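Local coordinates for translocator protein BipD (Burkholderia pseudomallei, PDB 3NFT) that is required for invasion of epithelial cells and survival within host cells, and probably regulates secretion of the type III effectors BipB and BipC, at residues Ile184-Val187 and Ile188-Pro192. Sequence-based numbering, arbitrary orientation.
Sequences IQQV and IDHLP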
loop_
_atom_site.group_PDB
_atom_site.type_symbol
_atom_site.label_atom_id
_atom_site.label_comp_id
_atom_site.label_asym_id
_atom_site.label_seq_id
_atom_site.Cartn_x
_atom_site.Cartn_y
_atom_site.Cartn_z
ATOM N N ILE A 184 -43.616 -18.175 4.432
ATOM C CA ILE A 184 -42.337 -18.328 3.767
ATOM C C ILE A 184 -42.182 -17.332 2.632
ATOM O O ILE A 184 -41.123 -16.753 2.444
ATOM C CB ILE A 184 -42.073 -19.779 3.327
ATOM C CG1 ILE A 184 -42.004 -20.701 4.568
ATOM C CG2 ILE A 184 -40.764 -19.888 2.516
ATOM C CD1 ILE A 184 -42.010 -22.152 4.300
ATOM N N GLN A 185 -43.230 -17.144 1.835
ATOM C CA GLN A 185 -43.136 -16.200 0.760
ATOM C C GLN A 185 -42.871 -14.785 1.258
ATOM O O GLN A 185 -42.145 -14.007 0.616
ATOM C CB GLN A 185 -44.418 -16.274 -0.075
ATOM C CG GLN A 185 -44.312 -15.495 -1.396
ATOM C CD GLN A 185 -43.293 -16.096 -2.347
ATOM O OE1 GLN A 185 -43.337 -17.298 -2.639
ATOM N NE2 GLN A 185 -42.344 -15.266 -2.820
ATOM N N GLN A 186 -43.429 -14.444 2.418
ATOM C CA GLN A 186 -43.181 -13.138 3.055
ATOM C C GLN A 186 -41.688 -12.931 3.337
ATOM O O GLN A 186 -41.134 -11.867 3.135
ATOM C CB GLN A 186 -44.023 -13.048 4.303
ATOM C CG GLN A 186 -44.120 -11.744 4.982
ATOM C CD GLN A 186 -45.240 -11.735 6.032
ATOM O OE1 GLN A 186 -45.301 -12.595 6.933
ATOM N NE2 GLN A 186 -46.140 -10.754 5.916
ATOM N N VAL A 187 -41.018 -13.983 3.780
ATOM C CA VAL A 187 -39.583 -13.916 3.940
ATOM C C VAL A 187 -38.862 -13.723 2.607
ATOM O O VAL A 187 -37.986 -12.905 2.480
ATOM C CB VAL A 187 -39.055 -15.170 4.677
ATOM C CG1 VAL A 187 -37.515 -15.141 4.749
ATOM C CG2 VAL A 187 -39.720 -15.250 6.064
ATOM N N ILE A 188 -39.215 -14.515 1.615
ATOM C CA ILE A 188 -38.565 -14.430 0.306
ATOM C C ILE A 188 -38.713 -13.005 -0.245
ATOM O O ILE A 188 -37.758 -12.422 -0.789
ATOM C CB ILE A 188 -39.178 -15.471 -0.676
ATOM C CG1 ILE A 188 -38.841 -16.908 -0.270
ATOM C CG2 ILE A 188 -38.711 -15.195 -2.137
ATOM C CD1 ILE A 188 -39.525 -17.989 -1.109
ATOM N N ASP A 189 -39.907 -12.453 -0.082
ATOM C CA ASP A 189 -40.211 -11.123 -0.613
ATOM C C ASP A 189 -39.472 -9.995 0.052
ATOM O O ASP A 189 -39.368 -8.907 -0.501
ATOM C CB ASP A 189 -41.713 -10.827 -0.517
ATOM C CG ASP A 189 -42.525 -11.636 -1.500
ATOM O OD1 ASP A 189 -43.743 -11.697 -1.316
ATOM O OD2 ASP A 189 -41.947 -12.245 -2.422
ATOM N N HIS A 190 -38.934 -10.228 1.246
ATOM C CA HIS A 190 -38.287 -9.155 1.972
ATOM C C HIS A 190 -36.849 -9.454 2.340
ATOM O O HIS A 190 -36.295 -8.857 3.270
ATOM C CB HIS A 190 -39.131 -8.798 3.183
ATOM C CG HIS A 190 -40.502 -8.312 2.817
ATOM N ND1 HIS A 190 -40.753 -7.005 2.451
ATOM C CD2 HIS A 190 -41.689 -8.956 2.748
ATOM C CE1 HIS A 190 -42.040 -6.866 2.178
ATOM N NE2 HIS A 190 -42.631 -8.033 2.353
ATOM N N LEU A 191 -36.213 -10.320 1.562
ATOM C CA LEU A 191 -34.813 -10.626 1.814
ATOM C C LEU A 191 -33.958 -9.356 1.774
ATOM O O LEU A 191 -34.123 -8.499 0.892
ATOM C CB LEU A 191 -34.278 -11.658 0.821
ATOM C CG LEU A 191 -34.849 -13.066 1.003
ATOM C CD1 LEU A 191 -34.466 -13.959 -0.181
ATOM C CD2 LEU A 191 -34.401 -13.684 2.348
ATOM N N PRO A 192 -33.042 -9.203 2.742
ATOM C CA PRO A 192 -32.146 -8.052 2.776
ATOM C C PRO A 192 -31.250 -7.994 1.559
ATOM O O PRO A 192 -30.874 -9.018 1.022
ATOM C CB PRO A 192 -31.277 -8.308 4.019
ATOM C CG PRO A 192 -31.801 -9.439 4.657
ATOM C CD PRO A 192 -32.742 -10.177 3.792
#
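Gln185 and Asp189, one turn apart in the C-terminal part of helix 177-189, are joined twice: Asp189 N bonds to Gln185 O at 2.8 Å, and Gln185 NE2 reaches Asp189 OD2 at 3.1 Å. The side-chain bond is nearly straight (N-H...O 164°) and lies in the amide plane, yet it meets the carboxylate from above its plane. Gln185 has CG anti to its own nitrogen (chi1 -169°) and then bends at chi2, which brings the amide back over the following turn; its OE1 is held by Arg232, which should keep the amide from flipping. His190 N meets Val187 O at 3.1 Å, an i+3 to i bond whose donor stands 65° out of the carbonyl plane, while the His190 ring sets its CD2 edge 3.0 Å from Gln186 O. This polar side, with Gln186, Asp189 and His190, faces solvent. On the apolar side Val187 CG1 to Leu191 CD2 (4.2 Å) and Ile184 CG2 to Ile188 CD1 (4.3 Å) are light touches; tighter closure comes from neighbouring helices, with Ile184 buried. Val187 and Leu191 rest on helix 121-160, and Ile184, Val187 and Ile188 on helix 226-233. Pro192 then leads straight into strand 193-195.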